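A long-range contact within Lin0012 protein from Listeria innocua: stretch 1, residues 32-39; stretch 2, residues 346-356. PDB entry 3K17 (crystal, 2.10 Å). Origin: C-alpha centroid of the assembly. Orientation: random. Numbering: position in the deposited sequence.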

ATOM      1  N   LEU A  32     -36.690   1.981  27.172  1.00 16.05           N
ATOM      2  CA  LEU A  32     -35.661   0.974  27.421  1.00 17.14           C
ATOM      3  C   LEU A  32     -35.558   0.679  28.895  1.00 16.92           C
ATOM      4  O   LEU A  32     -35.917   1.507  29.734  1.00 17.31           O
ATOM      5  CB  LEU A  32     -34.273   1.437  26.960  1.00 15.03           C
ATOM      6  CG  LEU A  32     -33.971   1.778  25.501  1.00 13.41           C
ATOM      7  CD1 LEU A  32     -33.900   3.292  25.345  1.00 11.18           C
ATOM      8  CD2 LEU A  32     -32.620   1.141  25.108  1.00 15.51           C
ATOM      9  N   THR A  33     -35.076  -0.514  29.208  1.00 15.45           N
ATOM     10  CA  THR A  33     -34.849  -0.875  30.586  1.00 14.71           C
ATOM     11  C   THR A  33     -33.442  -1.444  30.675  1.00 16.81           C
ATOM     12  O   THR A  33     -32.973  -2.115  29.751  1.00 17.45           O
ATOM     13  CB  THR A  33     -35.843  -1.940  31.112  1.00 14.08           C
ATOM     14  OG1 THR A  33     -35.510  -2.247  32.473  1.00 15.09           O
ATOM     15  CG2 THR A  33     -35.754  -3.228  30.301  1.00 15.56           C
ATOM     16  N   ALA A  34     -32.759  -1.144  31.772  1.00 17.08           N
ATOM     17  CA  ALA A  34     -31.429  -1.683  31.993  1.00 17.86           C
ATOM     18  C   ALA A  34     -31.695  -3.064  32.594  1.00 16.62           C
ATOM     19  O   ALA A  34     -32.777  -3.299  33.147  1.00 16.66           O
ATOM     20  CB  ALA A  34     -30.659  -0.803  32.967  1.00 15.13           C
ATOM     21  N   VAL A  35     -30.737  -3.980  32.486  1.00 16.65           N
ATOM     22  CA  VAL A  35     -30.935  -5.323  33.023  1.00 16.20           C
ATOM     23  C   VAL A  35     -29.926  -5.664  34.114  1.00 16.72           C
ATOM     24  O   VAL A  35     -28.869  -5.041  34.225  1.00 13.92           O
ATOM     25  CB  VAL A  35     -30.856  -6.406  31.901  1.00 18.70           C
ATOM     26  CG1 VAL A  35     -31.783  -6.038  30.748  1.00 17.31           C
ATOM     27  CG2 VAL A  35     -29.435  -6.531  31.399  1.00 20.15           C
ATOM     28  N   ASN A  36     -30.270  -6.671  34.909  1.00 15.44           N
ATOM     29  CA  ASN A  36     -29.441  -7.132  36.009  1.00 16.31           C
ATOM     30  C   ASN A  36     -28.229  -7.979  35.579  1.00 18.45           C
ATOM     31  O   ASN A  36     -27.903  -8.982  36.218  1.00 16.80           O
ATOM     32  CB  ASN A  36     -30.317  -7.919  36.990  1.00 16.56           C
ATOM     33  CG  ASN A  36     -31.042  -9.074  36.324  1.00 17.63           C
ATOM     34  OD1 ASN A  36     -31.650  -8.918  35.263  1.00 18.31           O
ATOM     35  ND2 ASN A  36     -30.986 -10.243  36.947  1.00 23.18           N
ATOM     36  N   ARG A  37     -27.566  -7.568  34.500  1.00 17.04           N
ATOM     37  CA  ARG A  37     -26.371  -8.254  33.989  1.00 17.47           C
ATOM     38  C   ARG A  37     -25.427  -7.105  33.685  1.00 17.36           C
ATOM     39  O   ARG A  37     -25.796  -6.144  33.007  1.00 17.80           O
ATOM     40  CB  ARG A  37     -26.721  -9.087  32.755  1.00 16.57           C
ATOM     41  CG  ARG A  37     -27.640 -10.252  33.139  1.00 18.36           C
ATOM     42  CD  ARG A  37     -28.308 -10.955  31.969  1.00 17.88           C
ATOM     43  NE  ARG A  37     -29.392 -11.791  32.480  1.00 20.86           N
ATOM     44  CZ  ARG A  37     -29.224 -12.942  33.124  1.00 20.01           C
ATOM     45  NH1 ARG A  37     -28.005 -13.427  33.327  1.00 21.09           N
ATOM     46  NH2 ARG A  37     -30.275 -13.576  33.627  1.00 19.00           N
ATOM     47  N   TYR A  38     -24.206  -7.209  34.192  1.00 15.98           N
ATOM     48  CA  TYR A  38     -23.266  -6.112  34.097  1.00 15.85           C
ATOM     49  C   TYR A  38     -21.904  -6.287  33.452  1.00 16.50           C
ATOM     50  O   TYR A  38     -21.371  -7.389  33.297  1.00 14.04           O
ATOM     51  CB  TYR A  38     -23.008  -5.584  35.515  1.00 16.85           C
ATOM     52  CG  TYR A  38     -24.258  -5.199  36.275  1.00 17.93           C
ATOM     53  CD1 TYR A  38     -24.668  -3.867  36.338  1.00 17.03           C
ATOM     54  CD2 TYR A  38     -25.068  -6.172  36.870  1.00 18.06           C
ATOM     55  CE1 TYR A  38     -25.839  -3.506  36.962  1.00 16.63           C
ATOM     56  CE2 TYR A  38     -26.265  -5.820  37.505  1.00 19.91           C
ATOM     57  CZ  TYR A  38     -26.637  -4.478  37.542  1.00 18.84           C
ATOM     58  OH  TYR A  38     -27.804  -4.089  38.149  1.00 18.25           O
ATOM     59  N   ILE A  39     -21.357  -5.136  33.095  1.00 15.63           N
ATOM     60  CA  ILE A  39     -20.008  -5.035  32.607  1.00 18.06           C
ATOM     61  C   ILE A  39     -19.403  -4.440  33.877  1.00 18.44           C
ATOM     62  O   ILE A  39     -20.010  -3.553  34.498  1.00 19.08           O
ATOM     63  CB  ILE A  39     -19.894  -4.048  31.423  1.00 19.99           C
ATOM     64  CG1 ILE A  39     -20.050  -4.831  30.109  1.00 20.97           C
ATOM     65  CG2 ILE A  39     -18.559  -3.302  31.491  1.00 16.10           C
ATOM     66  CD1 ILE A  39     -19.973  -4.000  28.864  1.00 28.76           C
ATOM     67  N   HIS A 346     -34.060 -18.575  29.017  1.00 20.05           N
ATOM     68  CA  HIS A 346     -34.664 -17.587  29.897  1.00 21.69           C
ATOM     69  C   HIS A 346     -33.554 -16.830  30.622  1.00 20.82           C
ATOM     70  O   HIS A 346     -32.603 -17.438  31.100  1.00 20.26           O
ATOM     71  CB  HIS A 346     -35.563 -18.299  30.922  1.00 22.93           C
ATOM     72  CG  HIS A 346     -36.155 -17.397  31.962  1.00 23.94           C
ATOM     73  ND1 HIS A 346     -36.780 -16.208  31.652  1.00 24.80           N
ATOM     74  CD2 HIS A 346     -36.286 -17.551  33.301  1.00 24.34           C
ATOM     75  CE1 HIS A 346     -37.275 -15.673  32.754  1.00 23.51           C
ATOM     76  NE2 HIS A 346     -36.990 -16.470  33.769  1.00 24.61           N
ATOM     77  N   LEU A 347     -33.658 -15.505  30.680  1.00 19.13           N
ATOM     78  CA  LEU A 347     -32.666 -14.718  31.404  1.00 19.41           C
ATOM     79  C   LEU A 347     -33.379 -14.023  32.574  1.00 20.27           C
ATOM     80  O   LEU A 347     -33.963 -12.943  32.406  1.00 19.00           O
ATOM     81  CB  LEU A 347     -32.010 -13.674  30.479  1.00 20.14           C
ATOM     82  CG  LEU A 347     -31.266 -14.193  29.236  1.00 22.96           C
ATOM     83  CD1 LEU A 347     -30.562 -13.036  28.519  1.00 21.27           C
ATOM     84  CD2 LEU A 347     -30.240 -15.238  29.648  1.00 22.34           C
ATOM     85  N   PRO A 348     -33.375 -14.654  33.765  1.00 19.61           N
ATOM     86  CA  PRO A 348     -34.019 -14.085  34.959  1.00 20.21           C
ATOM     87  C   PRO A 348     -33.756 -12.579  35.024  1.00 21.63           C
ATOM     88  O   PRO A 348     -32.612 -12.132  34.972  1.00 20.36           O
ATOM     89  CB  PRO A 348     -33.364 -14.862  36.094  1.00 21.19           C
ATOM     90  CG  PRO A 348     -33.248 -16.259  35.475  1.00 17.95           C
ATOM     91  CD  PRO A 348     -32.759 -15.965  34.066  1.00 19.32           C
ATOM     92  N   PHE A 349     -34.827 -11.805  35.152  1.00 21.54           N
ATOM     93  CA  PHE A 349     -34.720 -10.356  35.133  1.00 20.26           C
ATOM     94  C   PHE A 349     -35.224  -9.556  36.328  1.00 21.31           C
ATOM     95  O   PHE A 349     -36.178  -9.924  36.996  1.00 21.24           O
ATOM     96  CB  PHE A 349     -35.450  -9.839  33.881  1.00 18.77           C
ATOM     97  CG  PHE A 349     -35.660  -8.335  33.855  1.00 20.48           C
ATOM     98  CD1 PHE A 349     -34.777  -7.505  33.166  1.00 19.02           C
ATOM     99  CD2 PHE A 349     -36.736  -7.753  34.524  1.00 20.82           C
ATOM    100  CE1 PHE A 349     -34.960  -6.122  33.146  1.00 19.15           C
ATOM    101  CE2 PHE A 349     -36.931  -6.363  34.510  1.00 19.69           C
ATOM    102  CZ  PHE A 349     -36.041  -5.549  33.821  1.00 20.36           C
ATOM    103  N   HIS A 350     -34.529  -8.454  36.575  1.00 23.25           N
ATOM    104  CA  HIS A 350     -34.910  -7.447  37.552  1.00 25.71           C
ATOM    105  C   HIS A 350     -34.129  -6.218  37.093  1.00 25.08           C
ATOM    106  O   HIS A 350     -33.007  -6.328  36.585  1.00 23.36           O
ATOM    107  CB  HIS A 350     -34.696  -7.845  39.045  1.00 27.78           C
ATOM    108  CG  HIS A 350     -33.295  -8.187  39.439  1.00 29.91           C
ATOM    109  ND1 HIS A 350     -32.818  -9.481  39.433  1.00 33.21           N
ATOM    110  CD2 HIS A 350     -32.301  -7.425  39.955  1.00 31.93           C
ATOM    111  CE1 HIS A 350     -31.593  -9.500  39.930  1.00 30.39           C
ATOM    112  NE2 HIS A 350     -31.256  -8.266  40.255  1.00 29.76           N
ATOM    113  N   THR A 351     -34.764  -5.059  37.188  1.00 23.72           N
ATOM    114  CA  THR A 351     -34.175  -3.810  36.721  1.00 22.85           C
ATOM    115  C   THR A 351     -32.724  -3.568  37.100  1.00 21.59           C
ATOM    116  O   THR A 351     -32.361  -3.635  38.268  1.00 20.21           O
ATOM    117  CB  THR A 351     -35.023  -2.614  37.191  1.00 25.03           C
ATOM    118  OG1 THR A 351     -36.407  -2.888  36.931  1.00 24.05           O
ATOM    119  CG2 THR A 351     -34.626  -1.355  36.430  1.00 23.78           C
ATOM    120  N   GLY A 352     -31.888  -3.282  36.100  1.00 21.63           N
ATOM    121  CA  GLY A 352     -30.481  -3.025  36.371  1.00 19.77           C
ATOM    122  C   GLY A 352     -30.226  -1.618  36.900  1.00 19.73           C
ATOM    123  O   GLY A 352     -30.952  -0.683  36.567  1.00 20.67           O
ATOM    124  N   ARG A 353     -29.201  -1.470  37.732  1.00 20.68           N
ATOM    125  CA  ARG A 353     -28.840  -0.171  38.294  1.00 22.16           C
ATOM    126  C   ARG A 353     -27.327  -0.022  38.323  1.00 19.46           C
ATOM    127  O   ARG A 353     -26.610  -0.968  38.645  1.00 19.77           O
ATOM    128  CB  ARG A 353     -29.351  -0.032  39.734  1.00 26.65           C
ATOM    129  CG  ARG A 353     -30.804  -0.402  39.957  1.00 31.23           C
ATOM    130  CD  ARG A 353     -31.764   0.601  39.345  1.00 34.54           C
ATOM    131  NE  ARG A 353     -33.114   0.399  39.867  1.00 39.37           N
ATOM    132  CZ  ARG A 353     -34.177   1.093  39.480  1.00 42.24           C
ATOM    133  NH1 ARG A 353     -34.050   2.039  38.560  1.00 43.24           N
ATOM    134  NH2 ARG A 353     -35.366   0.847  40.020  1.00 43.19           N
ATOM    135  N   VAL A 354     -26.846   1.172  37.998  1.00 19.41           N
ATOM    136  CA  VAL A 354     -25.421   1.455  38.024  1.00 21.04           C
ATOM    137  C   VAL A 354     -24.937   1.392  39.472  1.00 23.76           C
ATOM    138  O   VAL A 354     -25.566   1.943  40.373  1.00 24.56           O
ATOM    139  CB  VAL A 354     -25.117   2.854  37.447  1.00 20.69           C
ATOM    140  CG1 VAL A 354     -23.631   3.181  37.609  1.00 19.34           C
ATOM    141  CG2 VAL A 354     -25.514   2.902  35.970  1.00 19.13           C
ATOM    142  N   GLN A 355     -23.828   0.698  39.690  1.00 24.43           N
ATOM    143  CA  GLN A 355     -23.255   0.559  41.023  1.00 27.12           C
ATOM    144  C   GLN A 355     -21.790   0.980  40.974  1.00 29.10           C
ATOM    145  O   GLN A 355     -20.964   0.320  40.337  1.00 28.09           O
ATOM    146  CB  GLN A 355     -23.372  -0.895  41.494  1.00 26.51           C
ATOM    147  CG  GLN A 355     -24.807  -1.392  41.592  1.00 29.09           C
ATOM    148  CD  GLN A 355     -24.916  -2.902  41.511  1.00 32.24           C
ATOM    149  OE1 GLN A 355     -25.573  -3.436  40.616  1.00 35.12           O
ATOM    150  NE2 GLN A 355     -24.274  -3.599  42.443  1.00 33.13           N
ATOM    151  N   ILE A 356     -21.480   2.086  41.644  1.00 31.37           N
ATOM    152  CA  ILE A 356     -20.121   2.615  41.695  1.00 33.86           C
ATOM    153  C   ILE A 356     -19.635   2.640  43.135  1.00 37.46           C
ATOM    154  O   ILE A 356     -20.133   3.410  43.950  1.00 37.38           O
ATOM    155  CB  ILE A 356     -20.063   4.050  41.138  1.00 32.87           C
ATOM    156  CG1 ILE A 356     -20.468   4.047  39.664  1.00 30.01           C
ATOM    157  CG2 ILE A 356     -18.664   4.629  41.314  1.00 31.15           C
ATOM    158  CD1 ILE A 356     -20.469   5.413  39.034  1.00 29.74           C
TER

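The two stretches lie more than 300 residues apart in one chain and bury 596 Å² between them. Stretch 2 is mostly loop where it meets stretch 1.

Leu347 points toward stretch 1. Its CD2 lies over one face of the Arg37 guanidinium, an apolar cover for a flat, charged group. The CA-to-CB bond of Arg37 points away, but the long side chain brings its end back to the loop.

Pro348 offers its carbonyl to two side chains. Asn36 ND2 donates to Pro348 O at 3.2 Å. Arg37 NH2 donates to Pro348 O at 3.1 Å, a weak bond with an angle of 133°.

Phe349 has chi1 in t, and its ring reaches the strand of stretch 1. Val35 CG1 and Thr33 OG1 sit at the ring edge; Val35 CG1 is 4.0 Å from Phe349 CE1. Thr33 OG1 donates a hydrogen bond to Ala34 O at 3.0 Å, so this hydroxyl has a polar partner beside the aromatic ring.

His350 N donates to Asn36 OD1 at 3.2 Å. The Asn36 amide thus accepts from one backbone group and donates to another, a task suited to its two ends. Asn36 CB also lies over the face of the His350 ring, 3.5 Å from its centroid.

Thr351 points away and adds little covered area.

Gly352 is buried, and its CA makes the closest CA-CA approach, 4.1 Å from Val35 CA. Gly352 N donates to Ala34 O at 3.1 Å and 174°, nearly straight. Gly352 CA also makes a CA-H...O contact with Val35 O at 3.4 Å. A CB here would fall 2.1 Å from Val35 O, a clash, so glycine fits.

Arg353 points away, but its backbone N donates to Tyr38 OH at 3.0 Å. Tyr38 points toward stretch 2, which lets its hydroxyl reach this amide.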